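Local coordinates for protein flavodoxin (Bacillus cereus, PDB 6FSG) that binds flavin mononucleotide and probably passes electrons at low potential to various redox enzymes, at residues I35-M38 and D39-A43; Y98-A101 and V102-I106. All blocks are in the same frame, centred on the assembly; numbering follows the deposited sequence.

How the interactions relate
Interaction 1 comes first along the chain. It forms a short turn at the end of strand 31-36, an outermost strand of the five-stranded parallel sheet, and starts the loop toward strand 51-55. Interaction 2 comes later, where the loop after strand 84-91 becomes helix 100-111. It belongs to the beta-alpha-beta unit that ends in strand 115-124. The two lie in series, so they neither nest nor cross. The centres of interaction 1 and interaction 2 are about 18 Å apart. Both shape connections that follow sheet strands in the flavodoxin fold. Interaction 2 touches the flavin directly, while interaction 1 turns the chain beside the FMN-binding loop that holds Ser9 and Met10.

Interaction 1. Residues I35-M38 and D39-A43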
ATOM      1  N   ILE A  35      -7.369  -0.722   6.709  1.00  4.37           N
ATOM      2  CA  ILE A  35      -7.722   0.560   7.304  1.00  4.21           C
ATOM      3  C   ILE A  35      -7.651   1.653   6.244  1.00  4.69           C
ATOM      4  O   ILE A  35      -6.627   1.815   5.574  1.00  5.29           O
ATOM      5  CB  ILE A  35      -6.770   0.907   8.467  1.00  5.85           C
ATOM      6  CG1 ILE A  35      -6.731  -0.206   9.519  1.00  7.24           C
ATOM      7  CG2 ILE A  35      -7.175   2.232   9.096  1.00  7.62           C
ATOM      8  CD1 ILE A  35      -5.585  -0.054  10.484  1.00  7.53           C
ATOM      9  N   ASP A  36      -8.720   2.431   6.127  1.00  5.24           N
ATOM     10  CA  ASP A  36      -8.749   3.622   5.282  1.00  5.46           C
ATOM     11  C   ASP A  36      -8.020   4.767   5.985  1.00  4.44           C
ATOM     12  O   ASP A  36      -8.249   5.028   7.171  1.00  5.17           O
ATOM     13  CB  ASP A  36     -10.226   3.989   5.056  1.00  6.45           C
ATOM     14  CG  ASP A  36     -10.447   5.034   3.977  1.00  5.99           C
ATOM     15  OD1 ASP A  36      -9.617   5.950   3.804  1.00  6.94           O
ATOM     16  OD2 ASP A  36     -11.506   4.960   3.327  1.00  8.13           O
ATOM     17  N   ILE A  37      -7.149   5.467   5.244  1.00  5.30           N
ATOM     18  CA  ILE A  37      -6.435   6.616   5.802  1.00  6.32           C
ATOM     19  C   ILE A  37      -7.391   7.678   6.345  1.00  6.27           C
ATOM     20  O   ILE A  37      -7.035   8.425   7.265  1.00  6.68           O
ATOM     21  CB  ILE A  37      -5.450   7.203   4.768  1.00  7.51           C
ATOM     22  CG1 ILE A  37      -4.438   8.131   5.448  1.00  8.43           C
ATOM     23  CG2 ILE A  37      -6.210   7.959   3.667  1.00  8.56           C
ATOM     24  CD1 ILE A  37      -3.461   7.424   6.361  1.00  9.52           C
ATOM     25  N   MET A  38      -8.605   7.770   5.787  0.69  6.30           N
ATOM     26  CA  MET A  38      -9.570   8.752   6.270  0.69  7.67           C
ATOM     27  C   MET A  38      -9.954   8.495   7.722  0.69  8.93           C
ATOM     28  O   MET A  38     -10.387   9.428   8.404  0.69  9.64           O
ATOM     29  CB  MET A  38     -10.807   8.812   5.360  0.69  7.68           C
ATOM     30  CG  MET A  38     -10.569   9.553   4.033  0.69  9.66           C
ATOM     31  SD  MET A  38     -11.962   9.540   2.872  0.69 10.93           S
ATOM     32  CE  MET A  38     -11.433  10.738   1.638  0.69  8.60           C
ATOM     33  N   ASP A  39      -9.776   7.269   8.218  1.00  8.60           N
ATOM     34  CA  ASP A  39     -10.074   6.936   9.607  1.00  8.86           C
ATOM     35  C   ASP A  39      -8.887   7.224  10.537  1.00 10.21           C
ATOM     36  O   ASP A  39      -8.931   6.877  11.721  1.00 12.10           O
ATOM     37  CB  ASP A  39     -10.599   5.497   9.694  1.00 10.25           C
ATOM     38  CG  ASP A  39     -11.890   5.285   8.868  1.00 11.66           C
ATOM     39  OD1 ASP A  39     -12.648   6.262   8.633  1.00 14.44           O
ATOM     40  OD2 ASP A  39     -12.158   4.130   8.468  1.00 12.28           O
ATOM     41  N   SER A  40      -7.850   7.895  10.029  1.00  9.95           N
ATOM     42  CA  SER A  40      -6.760   8.499  10.792  1.00  9.94           C
ATOM     43  C   SER A  40      -5.948   7.537  11.647  1.00  7.89           C
ATOM     44  O   SER A  40      -5.678   7.824  12.818  1.00  8.87           O
ATOM     45  CB  SER A  40      -7.278   9.651  11.667  1.00 13.51           C
ATOM     46  OG  SER A  40      -7.776  10.702  10.858  1.00 16.21           O
ATOM     47  N   PRO A  41      -5.479   6.429  11.088  1.00  7.35           N
ATOM     48  CA  PRO A  41      -4.563   5.570  11.846  1.00  6.72           C
ATOM     49  C   PRO A  41      -3.249   6.280  12.151  1.00  8.10           C
ATOM     50  O   PRO A  41      -2.743   7.069  11.351  1.00  9.75           O
ATOM     51  CB  PRO A  41      -4.342   4.383  10.901  1.00  7.02           C
ATOM     52  CG  PRO A  41      -4.520   4.988   9.520  1.00  8.27           C
ATOM     53  CD  PRO A  41      -5.652   5.973   9.695  1.00  7.31           C
ATOM     54  N   GLU A  42      -2.692   5.995  13.319  0.64  9.24           N
ATOM     55  CA  GLU A  42      -1.371   6.508  13.656  0.64 10.47           C
ATOM     56  C   GLU A  42      -0.288   5.581  13.112  0.64  8.51           C
ATOM     57  O   GLU A  42      -0.425   4.352  13.144  0.64  8.67           O
ATOM     58  CB  GLU A  42      -1.227   6.690  15.166  0.64 12.91           C
ATOM     59  CG  GLU A  42      -1.481   5.457  15.989  0.64 12.10           C
ATOM     60  CD  GLU A  42      -1.390   5.740  17.478  0.64 13.74           C
ATOM     61  OE1 GLU A  42      -1.313   6.926  17.857  0.64 15.58           O
ATOM     62  OE2 GLU A  42      -1.397   4.777  18.270  0.64 13.71           O
ATOM     63  N   ALA A  43       0.794   6.186  12.604  1.00  8.30           N
ATOM     64  CA  ALA A  43       1.853   5.409  11.969  1.00  8.33           C
ATOM     65  C   ALA A  43       2.479   4.391  12.915  1.00  7.65           C
ATOM     66  O   ALA A  43       2.989   3.364  12.454  1.00  7.48           O
ATOM     67  CB  ALA A  43       2.923   6.331  11.379  1.00  8.77           C
TER
HETATM   68  O   HOH W   1     -10.919   1.827   7.922  1.00  9.69           O
HETATM   69  O   HOH W   2     -10.822  10.057  11.175  0.50 14.23           O
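Ile35 and Pro41 meet across a turn, with Ile35 CG2 3.9 Å from Pro41 CG. The two side chains run past each other in opposite directions. With chi1 of Ile35 at -55°, CG1 stands beside the backbone N, and CG2 is left anti to that N, facing the proline ring. Ile37 reaches the same ring atom with its CD1, 4.1 Å from Pro41 CG, but crosses the ring at about a right angle. Pro41 CG therefore meets both isoleucines. Ile6 of strand 2-7 touches both Pro41 and Ile37, so the group packs against the neighbouring strand.

Two successive backbone bonds of the 3-10 type follow the strand, with an Asx turn of Asp36 at their start. In the Asx turn, Asp36 OD1 accepts from Met38 N at 2.9 Å. The bond is nearly straight, 169° at the hydrogen, but it reaches OD1 from above the carboxylate plane. Asp36 O takes Asp39 N at 2.9 Å, and Ile37 O takes Ser40 N at 2.9 Å.

Two waters complete the turn. One accepts from Asp36 N and donates to Asp39 OD2. The other donates to Met38 O and is also hydrogen-bonded to Ser40 OG.

Asp36 OD2 and Asp39 OD2 lie 5.2 Å apart. Any repulsion is probably weak, since a water donates to Asp39 OD2 and Asp39 is exposed. The chemistry implies a compact end to the strand: Asp36 holds the turn with both its carboxylate and its carbonyl, and the isoleucines pack against the proline that leads the chain away.

Interaction 2. Residues Y98-A101 and V102-I106; sequences YGVA and VDILI. With FMN (flavin mononucleotide), chain B.
Val100 O accepts the backbone N-H of Ile104 at 2.8 Å, the shortest hydrogen bond between the two halves of this helix start. Ile104 also lays its side chain over the same oxygen, with CG1 3.2 Å from Val100 O. CG1 points back this way because it stands anti to the carbonyl carbon of Ile104 (chi1 -68°). Next along, Ala101 O accepts from Leu105 N at 3.0 Å. Leu105 leans CG against Ala101 O.

Gly99 starts the first turn. Its O accepts from Val102 N at 2.9 Å; at 138° this bond is more bent than the two that follow it. Val102 CB and CG2 pack beside that oxygen. Gly99 has a positive phi, which bends the chain from Tyr98 into the helix. Ala101 N is bound by the hydroxyl of Thr58.

Asp103 folds back toward the start of the helix, with OD2 3.5 Å from Val100 CA. Its charge is met by a salt bridge to Lys122 of strand 115-124. Lys122 NZ also bonds Tyr98 O, so one lysine joins the loop to the helix.

The loop contributes one bond to the flavin. Gly99 N donates to FMN O2 at 2.9 Å and almost straight. Tyr98 CA lies 3.5 Å from FMN O2, and the tyrosine ring sits obliquely to that oxygen. Lys122, bonded to Tyr98 O, probably helps hold the Tyr98-Gly99 peptide whose N-H meets FMN O2. An N-H aimed at O2 would probably help stabilise negative charge building up there when the flavin is reduced.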
ATOM      1  N   TYR A  98       3.590  10.114 -12.880  1.00  4.23           N
ATOM      2  CA  TYR A  98       2.609   9.035 -12.857  1.00  4.47           C
ATOM      3  C   TYR A  98       2.839   8.105 -11.676  1.00  3.20           C
ATOM      4  O   TYR A  98       3.895   7.476 -11.564  1.00  3.82           O
ATOM      5  CB  TYR A  98       2.750   8.254 -14.154  1.00  5.35           C
ATOM      6  CG  TYR A  98       1.879   7.033 -14.307  1.00  5.28           C
ATOM      7  CD1 TYR A  98       0.558   7.150 -14.715  1.00  7.54           C
ATOM      8  CD2 TYR A  98       2.383   5.757 -14.090  1.00  5.87           C
ATOM      9  CE1 TYR A  98      -0.239   6.036 -14.898  1.00  8.26           C
ATOM     10  CE2 TYR A  98       1.577   4.620 -14.268  1.00  5.80           C
ATOM     11  CZ  TYR A  98       0.269   4.776 -14.671  1.00  7.72           C
ATOM     12  OH  TYR A  98      -0.557   3.689 -14.860  1.00  9.95           O
ATOM     13  N   GLY A  99       1.830   7.985 -10.813  1.00  4.06           N
ATOM     14  CA  GLY A  99       1.874   7.051  -9.701  1.00  3.77           C
ATOM     15  C   GLY A  99       2.985   7.281  -8.705  1.00  3.45           C
ATOM     16  O   GLY A  99       3.334   6.357  -7.957  1.00  3.96           O
ATOM     17  N   VAL A 100       3.535   8.501  -8.641  1.00  3.20           N
ATOM     18  CA  VAL A 100       4.721   8.695  -7.817  1.00  4.13           C
ATOM     19  C   VAL A 100       4.410   8.590  -6.322  1.00  3.38           C
ATOM     20  O   VAL A 100       5.329   8.391  -5.530  1.00  4.10           O
ATOM     21  CB  VAL A 100       5.530   9.964  -8.162  1.00  5.01           C
ATOM     22  CG1 VAL A 100       6.122   9.877  -9.584  1.00  5.18           C
ATOM     23  CG2 VAL A 100       4.717  11.233  -7.972  1.00  8.23           C
ATOM     24  N   ALA A 101       3.147   8.691  -5.895  1.00  3.60           N
ATOM     25  CA  ALA A 101       2.842   8.390  -4.497  1.00  3.11           C
ATOM     26  C   ALA A 101       3.301   6.985  -4.113  1.00  3.40           C
ATOM     27  O   ALA A 101       3.719   6.751  -2.972  1.00  3.63           O
ATOM     28  CB  ALA A 101       1.342   8.521  -4.244  1.00  4.05           C
ATOM     29  N   VAL A 102       3.189   6.028  -5.040  1.00  3.47           N
ATOM     30  CA  VAL A 102       3.673   4.671  -4.791  1.00  3.34           C
ATOM     31  C   VAL A 102       5.172   4.689  -4.533  1.00  3.87           C
ATOM     32  O   VAL A 102       5.658   4.094  -3.563  1.00  3.18           O
ATOM     33  CB  VAL A 102       3.291   3.746  -5.966  1.00  3.74           C
ATOM     34  CG1 VAL A 102       3.970   2.397  -5.846  1.00  5.06           C
ATOM     35  CG2 VAL A 102       1.762   3.599  -6.049  1.00  3.88           C
ATOM     36  N   ASP A 103       5.923   5.384  -5.389  1.00  3.44           N
ATOM     37  CA  ASP A 103       7.374   5.460  -5.254  1.00  3.72           C
ATOM     38  C   ASP A 103       7.789   6.184  -3.974  1.00  3.05           C
ATOM     39  O   ASP A 103       8.765   5.790  -3.322  1.00  4.41           O
ATOM     40  CB  ASP A 103       7.927   6.155  -6.495  1.00  4.04           C
ATOM     41  CG  ASP A 103       7.583   5.415  -7.771  1.00  4.56           C
ATOM     42  OD1 ASP A 103       8.041   4.262  -7.921  1.00  6.46           O
ATOM     43  OD2 ASP A 103       6.828   5.979  -8.587  1.00  5.81           O
ATOM     44  N   ILE A 104       7.048   7.232  -3.588  1.00  3.68           N
ATOM     45  CA  ILE A 104       7.341   7.979  -2.361  1.00  4.17           C
ATOM     46  C   ILE A 104       7.148   7.094  -1.133  1.00  3.70           C
ATOM     47  O   ILE A 104       7.973   7.091  -0.205  1.00  3.59           O
ATOM     48  CB  ILE A 104       6.455   9.243  -2.286  1.00  4.82           C
ATOM     49  CG1 ILE A 104       6.859  10.250  -3.372  1.00  6.54           C
ATOM     50  CG2 ILE A 104       6.520   9.878  -0.889  1.00  6.91           C
ATOM     51  CD1 ILE A 104       5.815  11.339  -3.653  1.00  6.83           C
ATOM     52  N   LEU A 105       6.039   6.348  -1.089  1.00  3.62           N
ATOM     53  CA  LEU A 105       5.789   5.484   0.063  1.00  3.92           C
ATOM     54  C   LEU A 105       6.797   4.340   0.131  1.00  3.59           C
ATOM     55  O   LEU A 105       7.256   3.980   1.224  1.00  3.66           O
ATOM     56  CB  LEU A 105       4.350   4.975   0.057  1.00  3.33           C
ATOM     57  CG  LEU A 105       3.305   6.062   0.328  1.00  4.05           C
ATOM     58  CD1 LEU A 105       1.900   5.508   0.216  1.00  6.01           C
ATOM     59  CD2 LEU A 105       3.507   6.727   1.685  1.00  5.28           C
ATOM     60  N   ILE A 106       7.174   3.770  -1.020  1.00  3.35           N
ATOM     61  CA  ILE A 106       8.227   2.753  -1.027  1.00  3.55           C
ATOM     62  C   ILE A 106       9.504   3.305  -0.405  1.00  3.35           C
ATOM     63  O   ILE A 106      10.137   2.662   0.440  1.00  3.84           O
ATOM     64  CB  ILE A 106       8.457   2.198  -2.449  1.00  4.10           C
ATOM     65  CG1 ILE A 106       7.311   1.243  -2.838  1.00  4.46           C
ATOM     66  CG2 ILE A 106       9.833   1.505  -2.539  1.00  4.44           C
ATOM     67  CD1 ILE A 106       7.379   0.771  -4.274  1.00  4.86           C
TER
HETATM   68  N1  FMN B1001      -2.276  10.760 -10.954  1.00 11.30           N
HETATM   69  C2  FMN B1001      -0.951  10.539 -11.180  1.00 10.48           C
HETATM   70  O2  FMN B1001      -0.641   9.400 -11.515  1.00  8.41           O
HETATM   71  N3  FMN B1001      -0.029  11.558 -10.974  1.00 11.23           N
HETATM   72  C4  FMN B1001      -0.403  12.800 -10.492  1.00 12.38           C
HETATM   73  O4  FMN B1001       0.485  13.665 -10.317  1.00 13.27           O
HETATM   74  C4A FMN B1001      -1.782  13.006 -10.249  1.00 11.37           C
HETATM   75  N5  FMN B1001      -2.291  14.204  -9.770  1.00 14.01           N
HETATM   76  C5A FMN B1001      -3.653  14.362  -9.538  1.00 13.27           C
HETATM   77  C6  FMN B1001      -4.172  15.588  -9.102  1.00 14.31           C
HETATM   78  C7  FMN B1001      -5.546  15.772  -8.919  1.00 15.18           C
HETATM   79  C7M FMN B1001      -6.081  17.101  -8.432  1.00 16.52           C
HETATM   80  C8  FMN B1001      -6.401  14.706  -9.232  1.00 15.24           C
HETATM   81  C8M FMN B1001      -7.891  14.824  -9.087  1.00 15.03           C
HETATM   82  C9  FMN B1001      -5.891  13.502  -9.707  1.00 13.32           C
HETATM   83  C9A FMN B1001      -4.527  13.324  -9.861  1.00 12.00           C
HETATM   84  N10 FMN B1001      -4.049  12.104 -10.292  1.00 10.70           N
HETATM   85  C10 FMN B1001      -2.694  11.972 -10.502  1.00 10.82           C
HETATM   86  C1' FMN B1001      -4.975  10.971 -10.682  1.00 10.45           C
HETATM   87  C2' FMN B1001      -5.511  10.076  -9.573  1.00 10.00           C
HETATM   88  O2' FMN B1001      -4.455   9.534  -8.821  1.00 10.24           O
HETATM   89  C3' FMN B1001      -6.313   8.961 -10.260  1.00  9.81           C
HETATM   90  O3' FMN B1001      -7.541   9.501 -10.678  1.00 10.10           O
HETATM   91  C4' FMN B1001      -6.621   7.733  -9.392  1.00  8.44           C
HETATM   92  O4' FMN B1001      -7.371   6.764 -10.125  1.00  6.78           O
HETATM   93  C5' FMN B1001      -7.411   8.090  -8.142  1.00  8.23           C
HETATM   94  O5' FMN B1001      -7.454   6.915  -7.353  1.00  6.43           O
HETATM   95  P   FMN B1001      -8.702   6.770  -6.398  1.00  5.76           P
HETATM   96  O1P FMN B1001      -8.388   5.651  -5.445  1.00  5.06           O
HETATM   97  O2P FMN B1001      -9.882   6.399  -7.237  1.00  5.88           O
HETATM   98  O3P FMN B1001      -8.906   8.093  -5.708  1.00  8.38           O